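Local coordinates for putative branched-chain amino acid transport system substrate-binding protein (Rhodopseudomonas palustris, PDB 4F8J), which probably binds 4'-hydroxycinnamic acid or related small aromatic acids as the substrate-binding component of an ABC-type transport system, at residues F283-F288 with A327-V332; H96-P101 with S112-Q117; G224-D229 with V241-G246; T13-G18 with G75-P80. All coordinates share one frame; numbering follows the deposited sequence. Where two conformers were deposited one is given.

The four contacts surround one molecule of 4'-hydroxycinnamic acid in the cleft of a two-lobed periplasmic binding protein. Contacts 1 and 2 meet the phenol end; their centres are about 11 Å apart, and H286 of contact 1 packs on L99, M115 and P116 of contact 2. Contact 4 bonds to the carboxylate. It shares a six-stranded sheet with contact 2, the centres lying about 12 Å apart, and G75 bonds to H96 and I97. Contact 3 belongs to the other, seven-stranded sheet and brings G224 against the aromatic ring. Contacts 3 and 4 do not touch: their centres are about 18 Å apart and their nearest atoms about 8 Å, yet both reach the ligand.

Contact 1: F283-F288 with A327-V332; sequences FAAHSF and AASQGV. With HC4 (4'-hydroxycinnamic acid), chain E.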
loop_
_atom_site.group_PDB
_atom_site.type_symbol
_atom_site.label_atom_id
_atom_site.label_comp_id
_atom_site.label_asym_id
_atom_site.label_seq_id
_atom_site.Cartn_x
_atom_site.Cartn_y
_atom_site.Cartn_z
ATOM N N PHE A 283 4.654 -1.952 -4.064
ATOM C CA PHE A 283 3.834 -3.139 -3.745
ATOM C C PHE A 283 4.676 -4.326 -3.267
ATOM O O PHE A 283 4.381 -4.953 -2.245
ATOM C CB PHE A 283 2.964 -3.464 -4.968
ATOM C CG PHE A 283 2.333 -2.218 -5.575
ATOM C CD1 PHE A 283 1.535 -1.392 -4.783
ATOM C CD2 PHE A 283 2.653 -1.827 -6.858
ATOM C CE1 PHE A 283 0.987 -0.218 -5.315
ATOM C CE2 PHE A 283 2.117 -0.651 -7.368
ATOM C CZ PHE A 283 1.297 0.135 -6.577
ATOM N N ALA A 284 5.761 -4.613 -3.981
ATOM C CA ALA A 284 6.683 -5.670 -3.581
ATOM C C ALA A 284 7.102 -5.437 -2.135
ATOM O O ALA A 284 7.266 -6.353 -1.375
ATOM C CB ALA A 284 7.919 -5.672 -4.466
ATOM N N ALA A 285 7.312 -4.166 -1.781
ATOM C CA ALA A 285 7.804 -3.814 -0.478
ATOM C C ALA A 285 6.796 -4.221 0.623
ATOM O O ALA A 285 7.221 -4.489 1.753
ATOM C CB ALA A 285 8.138 -2.327 -0.416
ATOM N N HIS A 286 5.492 -4.193 0.354
ATOM C CA HIS A 286 4.530 -4.518 1.418
ATOM C C HIS A 286 4.602 -5.969 1.859
ATOM O O HIS A 286 4.565 -6.254 3.058
ATOM C CB HIS A 286 3.113 -4.152 1.077
ATOM C CG HIS A 286 2.907 -2.685 0.793
ATOM N ND1 HIS A 286 3.544 -1.691 1.488
ATOM C CD2 HIS A 286 2.119 -2.046 -0.182
ATOM C CE1 HIS A 286 3.159 -0.490 1.004
ATOM N NE2 HIS A 286 2.284 -0.689 0.009
ATOM N N SER A 287 4.716 -6.897 0.900
ATOM C CA SER A 287 4.844 -8.304 1.304
ATOM C C SER A 287 6.217 -8.555 1.914
ATOM O O SER A 287 6.320 -9.254 2.921
ATOM C CB SER A 287 4.495 -9.276 0.169
ATOM O OG SER A 287 5.392 -9.035 -0.875
ATOM N N PHE A 288 7.276 -7.934 1.391
ATOM C CA PHE A 288 8.624 -8.058 1.967
ATOM C C PHE A 288 8.607 -7.548 3.412
ATOM O O PHE A 288 9.089 -8.206 4.339
ATOM C CB PHE A 288 9.613 -7.235 1.115
ATOM C CG PHE A 288 11.029 -7.289 1.573
ATOM C CD1 PHE A 288 11.904 -8.323 1.182
ATOM C CD2 PHE A 288 11.516 -6.293 2.377
ATOM C CE1 PHE A 288 13.218 -8.320 1.601
ATOM C CE2 PHE A 288 12.828 -6.294 2.787
ATOM C CZ PHE A 288 13.672 -7.317 2.406
ATOM N N ALA A 327 11.775 -1.924 11.934
ATOM C CA ALA A 327 12.350 -1.334 10.724
ATOM C C ALA A 327 12.013 -2.172 9.525
ATOM O O ALA A 327 12.208 -3.393 9.543
ATOM C CB ALA A 327 13.861 -1.223 10.836
ATOM N N ALA A 328 11.537 -1.515 8.486
ATOM C CA ALA A 328 11.267 -2.203 7.223
ATOM C C ALA A 328 11.539 -1.262 6.064
ATOM O O ALA A 328 11.962 -0.119 6.269
ATOM C CB ALA A 328 9.834 -2.730 7.213
ATOM N N SER A 329 11.336 -1.728 4.838
ATOM C CA SER A 329 11.713 -0.913 3.688
ATOM C C SER A 329 10.792 0.316 3.514
ATOM O O SER A 329 11.220 1.346 2.957
ATOM C CB SER A 329 11.768 -1.754 2.405
ATOM O OG SER A 329 10.468 -2.109 1.964
ATOM N N GLN A 330 9.544 0.219 3.999
ATOM C CA GLN A 330 8.578 1.292 3.797
ATOM C C GLN A 330 8.368 2.207 4.981
ATOM O O GLN A 330 7.615 3.180 4.897
ATOM C CB GLN A 330 7.230 0.718 3.353
ATOM C CG GLN A 330 7.261 0.063 1.979
ATOM C CD GLN A 330 7.265 1.062 0.848
ATOM O OE1 GLN A 330 8.090 1.980 0.835
ATOM N NE2 GLN A 330 6.325 0.913 -0.092
ATOM N N GLY A 331 8.986 1.896 6.115
ATOM C CA GLY A 331 8.813 2.715 7.289
ATOM C C GLY A 331 9.269 1.977 8.504
ATOM O O GLY A 331 9.854 0.907 8.393
ATOM N N VAL A 332 9.027 2.598 9.660
ATOM C CA VAL A 332 9.377 2.030 10.965
ATOM C C VAL A 332 8.090 1.908 11.738
ATOM O O VAL A 332 7.455 2.904 12.081
ATOM C CB VAL A 332 10.445 2.890 11.682
ATOM C CG1 VAL A 332 10.779 2.304 13.060
ATOM C CG2 VAL A 332 11.726 3.036 10.852
HETATM C C1 HC4 E . -6.625 0.272 -3.823
HETATM O O1 HC4 E . -7.657 0.012 -3.186
HETATM O O2 HC4 E . -6.546 0.067 -5.067
HETATM C C2 HC4 E . -5.396 0.820 -3.186
HETATM C C3 HC4 E . -4.235 0.231 -3.469
HETATM C "C1'" HC4 E . -2.954 0.559 -2.769
HETATM C "C2'" HC4 E . -2.633 1.838 -2.275
HETATM C "C3'" HC4 E . -1.453 2.041 -1.577
HETATM C "C4'" HC4 E . -0.538 1.030 -1.350
HETATM C "C5'" HC4 E . -0.844 -0.233 -1.843
HETATM C "C6'" HC4 E . -2.030 -0.429 -2.528
HETATM O "O4'" HC4 E . 0.650 1.209 -0.683
#
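This is a buried packing contact between a helix and a turn: A285 and H286, near the start of helix 282-302, meet S329 and Q330 in the link between the short antiparallel strands 326-327 and 332-333. A285 is the centre of it. Its methyl CB points at the turn and sits 3.3 Å from S329 OG and 3.5 Å from Q330 CG, filling the gap between the helix and these two residues. Further along the helix, the F288 ring reaches S329 OG more loosely and obliquely. S329 OG is hydrogen-bonded to D289 OD1, and the second carboxylate oxygen of D289 meets Q330 N, tying the turn to the same helix.

Q330 folds back at its second torsion (chi2 -77°), which carries its amide across A285 to the imidazole of H286. The two side chains cross at about a right angle, with NE2 of Q330 3.6 Å from CE1 of H286 and the planes 35° apart. Both ends of that amide have partners: OE1 is bonded to V248 N, and NE2 makes a weak hydrogen bond to Q282 OE1.

At NE2, next to CE1, H286 meets the ligand. The hydrogen bond to the phenol O4' of 4'-hydroxycinnamic acid is short, 2.6 Å, and O4' lies at the ring edge near its plane. F283 adds an edge contact, CE1 to ligand C5' at 3.9 Å. With A285 packed on the turn and the Q330 amide lying against H286, the contact probably helps to keep H286 where NE2 meets the phenol, consistent with recognition of a para-hydroxyl group.

Contact 2: H96-P101 with S112-Q117; sequences HIALAP and SVAMPQ. With HC4 (4'-hydroxycinnamic acid), chain E.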
loop_
_atom_site.group_PDB
_atom_site.type_symbol
_atom_site.label_atom_id
_atom_site.label_comp_id
_atom_site.label_asym_id
_atom_site.label_seq_id
_atom_site.Cartn_x
_atom_site.Cartn_y
_atom_site.Cartn_z
ATOM N N HIS A 96 -3.838 -10.694 10.958
ATOM C CA HIS A 96 -3.957 -10.310 9.555
ATOM C C HIS A 96 -3.072 -9.115 9.294
ATOM O O HIS A 96 -3.222 -8.067 9.929
ATOM C CB HIS A 96 -5.420 -9.968 9.240
ATOM C CG HIS A 96 -5.609 -9.293 7.924
ATOM N ND1 HIS A 96 -6.493 -8.253 7.746
ATOM C CD2 HIS A 96 -4.978 -9.490 6.705
ATOM C CE1 HIS A 96 -6.410 -7.841 6.476
ATOM N NE2 HIS A 96 -5.516 -8.612 5.825
ATOM N N ILE A 97 -2.132 -9.281 8.364
ATOM C CA ILE A 97 -1.324 -8.174 7.884
ATOM C C ILE A 97 -1.832 -7.739 6.518
ATOM O O ILE A 97 -1.711 -8.465 5.525
ATOM C CB ILE A 97 0.185 -8.523 7.844
ATOM C CG1 ILE A 97 0.681 -8.893 9.223
ATOM C CG2 ILE A 97 0.955 -7.334 7.267
ATOM C CD1 ILE A 97 2.109 -9.417 9.224
ATOM N N ALA A 98 -2.459 -6.565 6.478
ATOM C CA ALA A 98 -3.031 -6.046 5.249
ATOM C C ALA A 98 -1.992 -5.495 4.290
ATOM O O ALA A 98 -1.084 -4.810 4.738
ATOM C CB ALA A 98 -4.059 -4.976 5.569
ATOM N N LEU A 99 -2.159 -5.733 2.976
ATOM C CA LEU A 99 -1.217 -5.264 1.956
ATOM C C LEU A 99 -1.814 -4.124 1.104
ATOM O O LEU A 99 -1.169 -3.665 0.169
ATOM C CB LEU A 99 -0.685 -6.454 1.125
ATOM C CG LEU A 99 -0.033 -7.594 1.884
ATOM C CD1 LEU A 99 0.444 -8.700 0.915
ATOM C CD2 LEU A 99 1.141 -7.108 2.794
ATOM N N ALA A 100 -3.018 -3.690 1.461
ATOM C CA ALA A 100 -3.691 -2.507 0.907
ATOM C C ALA A 100 -4.224 -1.673 2.066
ATOM O O ALA A 100 -4.513 -2.218 3.142
ATOM C CB ALA A 100 -4.815 -2.913 -0.029
ATOM N N PRO A 101 -4.372 -0.337 1.921
ATOM C CA PRO A 101 -4.664 0.503 3.112
ATOM C C PRO A 101 -6.178 0.679 3.439
ATOM O O PRO A 101 -6.736 1.755 3.235
ATOM C CB PRO A 101 -3.983 1.845 2.770
ATOM C CG PRO A 101 -4.104 1.925 1.296
ATOM C CD PRO A 101 -4.115 0.501 0.737
ATOM N N SER A 112 -6.341 -7.019 12.778
ATOM C CA SER A 112 -5.705 -6.490 11.574
ATOM C C SER A 112 -4.742 -5.354 11.838
ATOM O O SER A 112 -5.030 -4.469 12.612
ATOM C CB SER A 112 -6.755 -6.010 10.559
ATOM O OG SER A 112 -7.555 -7.090 10.044
ATOM N N VAL A 113 -3.599 -5.413 11.165
ATOM C CA VAL A 113 -2.693 -4.266 10.988
ATOM C C VAL A 113 -2.441 -4.061 9.496
ATOM O O VAL A 113 -2.761 -4.935 8.696
ATOM C CB VAL A 113 -1.335 -4.473 11.716
ATOM C CG1 VAL A 113 -1.552 -4.550 13.234
ATOM C CG2 VAL A 113 -0.575 -5.696 11.169
ATOM N N ALA A 114 -1.893 -2.902 9.128
ATOM C CA ALA A 114 -1.655 -2.596 7.706
ATOM C C ALA A 114 -0.214 -2.203 7.438
ATOM O O ALA A 114 0.385 -1.439 8.209
ATOM C CB ALA A 114 -2.585 -1.474 7.255
HETATM N N MSE A 115 0.322 -2.718 6.339
HETATM C CA MSE A 115 1.626 -2.314 5.833
HETATM C C MSE A 115 1.601 -0.991 5.063
HETATM O O MSE A 115 2.472 -0.153 5.268
HETATM C CB MSE A 115 2.243 -3.418 4.953
HETATM C CG MSE A 115 2.600 -4.721 5.593
HETATM SE SE MSE A 115 4.008 -4.479 6.956
HETATM C CE MSE A 115 2.918 -4.459 8.136
ATOM N N PRO A 116 0.648 -0.791 4.150
ATOM C CA PRO A 116 0.685 0.497 3.401
ATOM C C PRO A 116 0.541 1.696 4.298
ATOM O O PRO A 116 -0.132 1.642 5.326
ATOM C CB PRO A 116 -0.504 0.380 2.446
ATOM C CG PRO A 116 -0.685 -1.087 2.302
ATOM C CD PRO A 116 -0.454 -1.638 3.662
ATOM N N GLN A 117 1.129 2.804 3.880
ATOM C CA GLN A 117 0.989 4.022 4.618
ATOM C C GLN A 117 -0.470 4.468 4.708
ATOM O O GLN A 117 -1.216 4.373 3.722
ATOM C CB GLN A 117 1.802 5.132 3.995
ATOM C CG GLN A 117 3.319 4.894 3.990
ATOM C CD GLN A 117 3.818 3.998 2.894
ATOM O OE1 GLN A 117 3.064 3.534 2.036
ATOM N NE2 GLN A 117 5.117 3.694 2.946
HETATM C C1 HC4 E . -6.625 0.272 -3.823
HETATM O O1 HC4 E . -7.657 0.012 -3.186
HETATM O O2 HC4 E . -6.546 0.067 -5.067
HETATM C C2 HC4 E . -5.396 0.820 -3.186
HETATM C C3 HC4 E . -4.235 0.231 -3.469
HETATM C "C1'" HC4 E . -2.954 0.559 -2.769
HETATM C "C2'" HC4 E . -2.633 1.838 -2.275
HETATM C "C3'" HC4 E . -1.453 2.041 -1.577
HETATM C "C4'" HC4 E . -0.538 1.030 -1.350
HETATM C "C5'" HC4 E . -0.844 -0.233 -1.843
HETATM C "C6'" HC4 E . -2.030 -0.429 -2.528
HETATM O "O4'" HC4 E . 0.650 1.209 -0.683
#
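P116 lays its pyrrolidine ring against the bend from L99 to P101: CG rests 3.4 Å from L99 O, and CB meets P101 CB at 3.8 Å. The two prolines also face the ligand, P116 CB lying 3.4 Å from the phenol O4' of 4'-hydroxycinnamic acid and P101 CD 3.6 Å from its C2'. P101 has two conformers, and its distances hold for one of them. Both residues form part of the wall around the aromatic end.

Behind this bend, strands 96-98 and 112-114 run parallel at the edge of the six-stranded sheet. V113 N bonds to H96 O, A98 N to V113 O, and M115 N to A98 O; the last bond, 3.0 Å long and nearly straight at 175°, lies in the carbonyl plane and carries the pairing one residue beyond the strands. On the face with H96 and S112, chi1 of H96 (168°) places the imidazole, and the rotation of the ring turns ND1 to S112 OG, 2.8 Å away at the ring edge. NE2 bonds to G75 O, so both ring nitrogens are engaged. S112 OG bonds to S86 OG as well.

On the opposite face I97 CG1 lies alongside V113 CG2, both side chains pointing the same way. L99 and the selenomethionine M115 continue this apolar packing just beyond the strand ends: the I97 side chain crosses that of M115 at a slant, CG2 3.5 Å from CG, and L99 CD2 runs beside that same CG. Strand pairing and the doubly bonded H96 thus hold the backbone that carries the prolines to the ligand.

Contact 3: G224-D229 with V241-G246; sequences GAASMD and VLMASG. With HC4 (4'-hydroxycinnamic acid), chain E.
A beta-alpha-beta crossover forms one wall of the ligand cleft here, and its loop, at A225 and A226, packs on M243 and S245 of strand 242-245, parallel neighbour of strand 218-221. A226 centres an inverse gamma turn closed by S227 N to A225 O, 2.8 Å, which turns the A226 methyl toward the strand. There CB lies 3.9 Å from S245 OG. The hydroxyl of S245 is spoken for by its own chain, donating to G246 O at 2.9 Å; its contact with the A226 methyl is van der Waals.

M243, a selenomethionine, reaches out from the strand with its first two torsions extended (chi1 -172°) and bends only at the third, passing against the turn. SE comes 3.6 Å from A226 CA, and CE touches A225 CB at 3.8 Å. This side chain has two conformers, so these details hold for one of them.

On the ligand side G224 CA approaches C2' of 4'-hydroxycinnamic acid to 3.5 Å; glycine lets the backbone itself lie against the ring. A backbone bond between A226 and Q282 steadies the loop. Small residues on an apolar bed, with the S245 hydroxyl and the gamma turn bonded locally, imply a close-fitting wall shaped by backbone.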
loop_
_atom_site.group_PDB
_atom_site.type_symbol
_atom_site.label_atom_id
_atom_site.label_comp_id
_atom_site.label_asym_id
_atom_site.label_seq_id
_atom_site.Cartn_x
_atom_site.Cartn_y
_atom_site.Cartn_z
ATOM N N GLY A 224 -0.800 4.490 -4.219
ATOM C CA GLY A 224 -1.302 3.403 -5.055
ATOM C C GLY A 224 -0.724 3.360 -6.471
ATOM O O GLY A 224 -0.907 2.350 -7.173
ATOM N N ALA A 225 -0.053 4.441 -6.907
ATOM C CA ALA A 225 0.517 4.564 -8.256
ATOM C C ALA A 225 2.010 4.290 -8.326
ATOM O O ALA A 225 2.588 4.350 -9.410
ATOM C CB ALA A 225 0.241 5.979 -8.804
ATOM N N ALA A 226 2.658 4.000 -7.201
ATOM C CA ALA A 226 4.114 4.068 -7.137
ATOM C C ALA A 226 4.794 2.789 -7.652
ATOM O O ALA A 226 5.273 1.960 -6.902
ATOM C CB ALA A 226 4.565 4.459 -5.716
ATOM N N SER A 227 4.875 2.707 -8.977
ATOM C CA SER A 227 5.670 1.704 -9.649
ATOM C C SER A 227 6.049 2.273 -11.015
ATOM O O SER A 227 5.438 3.220 -11.474
ATOM C CB SER A 227 4.943 0.359 -9.692
ATOM O OG SER A 227 3.949 0.244 -10.695
HETATM N N MSE A 228 7.115 1.744 -11.600
HETATM C CA MSE A 228 7.551 2.185 -12.927
HETATM C C MSE A 228 6.459 1.989 -13.977
HETATM O O MSE A 228 6.470 2.665 -15.038
HETATM C CB MSE A 228 8.815 1.416 -13.328
HETATM C CG MSE A 228 9.637 2.050 -14.373
HETATM SE SE MSE A 228 10.273 3.765 -13.782
HETATM C CE MSE A 228 11.773 3.976 -15.004
ATOM N N ASP A 229 5.540 1.056 -13.723
ATOM C CA ASP A 229 4.384 0.775 -14.592
ATOM C C ASP A 229 3.616 2.047 -14.927
ATOM O O ASP A 229 3.089 2.198 -16.030
ATOM C CB ASP A 229 3.464 -0.221 -13.872
ATOM C CG ASP A 229 2.190 -0.602 -14.649
ATOM O OD1 ASP A 229 2.316 -1.155 -15.771
ATOM O OD2 ASP A 229 1.052 -0.441 -14.085
ATOM N N VAL A 241 4.669 15.083 -12.470
ATOM C CA VAL A 241 3.680 14.588 -11.499
ATOM C C VAL A 241 4.287 14.653 -10.132
ATOM O O VAL A 241 5.511 14.515 -9.992
ATOM C CB VAL A 241 3.208 13.153 -11.872
ATOM C CG1 VAL A 241 4.279 12.101 -11.578
ATOM C CG2 VAL A 241 1.913 12.781 -11.168
ATOM N N LEU A 242 3.456 14.858 -9.111
ATOM C CA LEU A 242 3.911 14.701 -7.731
ATOM C C LEU A 242 3.225 13.481 -7.197
ATOM O O LEU A 242 1.985 13.304 -7.363
ATOM C CB LEU A 242 3.600 15.908 -6.850
ATOM C CG LEU A 242 4.224 17.269 -7.187
ATOM C CD1 LEU A 242 5.745 17.155 -7.446
ATOM C CD2 LEU A 242 3.565 17.932 -8.391
HETATM N N MSE A 243 4.005 12.636 -6.533
HETATM C CA MSE A 243 3.504 11.333 -6.129
HETATM C C MSE A 243 3.972 10.999 -4.727
HETATM O O MSE A 243 5.164 11.068 -4.426
HETATM C CB MSE A 243 3.960 10.272 -7.120
HETATM C CG MSE A 243 3.328 8.916 -6.873
HETATM SE SE MSE A 243 4.037 7.527 -7.977
HETATM C CE MSE A 243 3.283 8.088 -9.705
ATOM N N ALA A 244 3.027 10.656 -3.867
ATOM C CA ALA A 244 3.360 10.132 -2.551
ATOM C C ALA A 244 3.892 8.725 -2.726
ATOM O O ALA A 244 3.373 7.952 -3.505
ATOM C CB ALA A 244 2.113 10.111 -1.665
ATOM N N SER A 245 4.980 8.415 -2.047
ATOM C CA SER A 245 5.591 7.108 -2.162
ATOM C C SER A 245 6.171 6.672 -0.859
ATOM O O SER A 245 6.622 7.471 -0.051
ATOM C CB SER A 245 6.723 7.210 -3.187
ATOM O OG SER A 245 7.325 5.994 -3.367
ATOM N N GLY A 246 6.238 5.367 -0.630
ATOM C CA GLY A 246 7.087 4.896 0.402
ATOM C C GLY A 246 8.568 5.091 0.041
ATOM O O GLY A 246 8.911 5.209 -1.127
HETATM C C1 HC4 E . -6.625 0.272 -3.823
HETATM O O1 HC4 E . -7.657 0.012 -3.186
HETATM O O2 HC4 E . -6.546 0.067 -5.067
HETATM C C2 HC4 E . -5.396 0.820 -3.186
HETATM C C3 HC4 E . -4.235 0.231 -3.469
HETATM C "C1'" HC4 E . -2.954 0.559 -2.769
HETATM C "C2'" HC4 E . -2.633 1.838 -2.275
HETATM C "C3'" HC4 E . -1.453 2.041 -1.577
HETATM C "C4'" HC4 E . -0.538 1.030 -1.350
HETATM C "C5'" HC4 E . -0.844 -0.233 -1.843
HETATM C "C6'" HC4 E . -2.030 -0.429 -2.528
HETATM O "O4'" HC4 E . 0.650 1.209 -0.683
#

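Contact 4: T13-G18 with G75-P80; sequences TVTTTG and GSSVTP. With HC4 (4'-hydroxycinnamic acid), chain E.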
loop_
_atom_site.group_PDB
_atom_site.type_symbol
_atom_site.label_atom_id
_atom_site.label_comp_id
_atom_site.label_asym_id
_atom_site.label_seq_id
_atom_site.Cartn_x
_atom_site.Cartn_y
_atom_site.Cartn_z
ATOM N N THR A 13 -3.202 -13.997 0.305
ATOM C CA THR A 13 -4.073 -13.788 -0.863
ATOM C C THR A 13 -3.757 -12.431 -1.485
ATOM O O THR A 13 -3.801 -11.397 -0.791
ATOM C CB THR A 13 -5.565 -13.971 -0.539
ATOM O OG1 THR A 13 -6.344 -13.919 -1.753
ATOM C CG2 THR A 13 -6.102 -12.976 0.460
ATOM N N VAL A 14 -3.344 -12.470 -2.759
ATOM C CA VAL A 14 -2.987 -11.270 -3.522
ATOM C C VAL A 14 -3.620 -11.327 -4.905
ATOM O O VAL A 14 -4.203 -12.359 -5.298
ATOM C CB VAL A 14 -1.462 -11.025 -3.573
ATOM C CG1 VAL A 14 -0.984 -10.527 -2.213
ATOM C CG2 VAL A 14 -0.751 -12.260 -4.081
ATOM N N THR A 15 -3.589 -10.209 -5.610
ATOM C CA THR A 15 -4.240 -10.093 -6.931
ATOM C C THR A 15 -3.218 -10.213 -8.046
ATOM O O THR A 15 -2.503 -9.283 -8.326
ATOM C CB THR A 15 -4.965 -8.767 -7.020
ATOM O OG1 THR A 15 -5.793 -8.585 -5.860
ATOM C CG2 THR A 15 -5.787 -8.705 -8.345
ATOM N N THR A 16 -3.152 -11.383 -8.643
ATOM C CA THR A 16 -2.210 -11.631 -9.738
ATOM C C THR A 16 -2.866 -11.808 -11.109
ATOM O O THR A 16 -2.161 -12.045 -12.117
ATOM C CB THR A 16 -1.302 -12.818 -9.413
ATOM O OG1 THR A 16 -2.077 -14.011 -9.195
ATOM C CG2 THR A 16 -0.464 -12.539 -8.168
ATOM N N THR A 17 -4.186 -11.668 -11.150
ATOM C CA THR A 17 -4.948 -11.585 -12.387
ATOM C C THR A 17 -5.896 -10.403 -12.350
ATOM O O THR A 17 -6.250 -9.879 -11.288
ATOM C CB THR A 17 -5.730 -12.869 -12.664
ATOM O OG1 THR A 17 -6.601 -13.141 -11.566
ATOM C CG2 THR A 17 -4.794 -13.998 -12.904
ATOM N N GLY A 18 -6.325 -9.940 -13.528
ATOM C CA GLY A 18 -7.220 -8.800 -13.569
ATOM C C GLY A 18 -6.472 -7.489 -13.543
ATOM O O GLY A 18 -5.251 -7.482 -13.587
ATOM N N GLY A 75 -2.857 -10.060 3.073
ATOM C CA GLY A 75 -3.416 -9.627 1.809
ATOM C C GLY A 75 -4.473 -8.547 2.032
ATOM O O GLY A 75 -4.642 -8.054 3.135
ATOM N N SER A 76 -5.191 -8.121 1.013
ATOM C CA SER A 76 -4.979 -8.439 -0.409
ATOM C C SER A 76 -4.240 -7.249 -1.064
ATOM O O SER A 76 -3.591 -6.454 -0.356
ATOM C CB SER A 76 -6.318 -8.809 -1.055
ATOM O OG SER A 76 -6.174 -9.055 -2.468
ATOM N N SER A 77 -4.305 -7.119 -2.389
ATOM C CA SER A 77 -3.534 -6.131 -3.120
ATOM C C SER A 77 -4.246 -4.784 -3.241
ATOM O O SER A 77 -3.605 -3.740 -3.428
ATOM C CB SER A 77 -3.223 -6.672 -4.528
ATOM O OG SER A 77 -2.414 -7.826 -4.448
ATOM N N VAL A 78 -5.570 -4.816 -3.199
ATOM C CA VAL A 78 -6.421 -3.621 -3.309
ATOM C C VAL A 78 -7.466 -3.622 -2.205
ATOM O O VAL A 78 -7.619 -4.630 -1.516
ATOM C CB VAL A 78 -7.035 -3.453 -4.707
ATOM C CG1 VAL A 78 -5.955 -3.122 -5.730
ATOM C CG2 VAL A 78 -7.861 -4.675 -5.126
ATOM N N THR A 79 -8.147 -2.485 -1.986
ATOM C CA THR A 79 -8.879 -2.317 -0.742
ATOM C C THR A 79 -10.064 -3.287 -0.603
ATOM O O THR A 79 -10.235 -3.894 0.444
ATOM C CB THR A 79 -9.278 -0.855 -0.506
ATOM O OG1 THR A 79 -8.076 -0.092 -0.385
ATOM C CG2 THR A 79 -10.121 -0.707 0.769
ATOM N N PRO A 80 -10.920 -3.428 -1.632
ATOM C CA PRO A 80 -12.109 -4.256 -1.435
ATOM C C PRO A 80 -11.851 -5.695 -0.956
ATOM O O PRO A 80 -12.477 -6.113 0.006
ATOM C CB PRO A 80 -12.854 -4.137 -2.785
ATOM C CG PRO A 80 -12.371 -2.843 -3.324
ATOM C CD PRO A 80 -10.951 -2.698 -2.916
HETATM C C1 HC4 E . -6.625 0.272 -3.823
HETATM O O1 HC4 E . -7.657 0.012 -3.186
HETATM O O2 HC4 E . -6.546 0.067 -5.067
HETATM C C2 HC4 E . -5.396 0.820 -3.186
HETATM C C3 HC4 E . -4.235 0.231 -3.469
HETATM C "C1'" HC4 E . -2.954 0.559 -2.769
HETATM C "C2'" HC4 E . -2.633 1.838 -2.275
HETATM C "C3'" HC4 E . -1.453 2.041 -1.577
HETATM C "C4'" HC4 E . -0.538 1.030 -1.350
HETATM C "C5'" HC4 E . -0.844 -0.233 -1.843
HETATM C "C6'" HC4 E . -2.030 -0.429 -2.528
HETATM O "O4'" HC4 E . 0.650 1.209 -0.683
#
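S77 reaches across to T15 in two steps. Its CB packs on the T15 side chain, 3.5 Å from OG1. Its hydroxyl, turned anti to the carbonyl carbon (chi1 -63°), then accepts the backbone N-H of T15: N to OG is 2.9 Å and nearly straight at 173°. The same OG lies 3.5 Å from V14 CB and bonds to E27 OE1, a carboxylate oxygen and so probably the acceptor.

Just before it, a cis peptide leads into S76, and T13 O meets carbon hydrogens in place of a conventional donor: G75 CA and S76 CA both stand 3.2 Å away, the latter with a C-H...O angle of 162°. That oxygen is buried without a hydrogen-bonding partner in the model. The hydroxyls of T13 and S76 bond to OD2 of D50 and that of T15 to OD1, so this one carboxylate joins both chain segments.

Past S77 the chain reaches V78, the N-cap of helix 79-92, whose CG1 lies 3.3 Å from ligand O2. T79 grips the other carboxylate oxygen, O1 of 4'-hydroxycinnamic acid, with both N and OG1 at 2.8 Å, and R174 also bonds to the ligand. The segments are thus bridged by hydroxyl bonds that probably help position the helix start, and this N-terminus together with R174 would favour a negatively charged carboxylate.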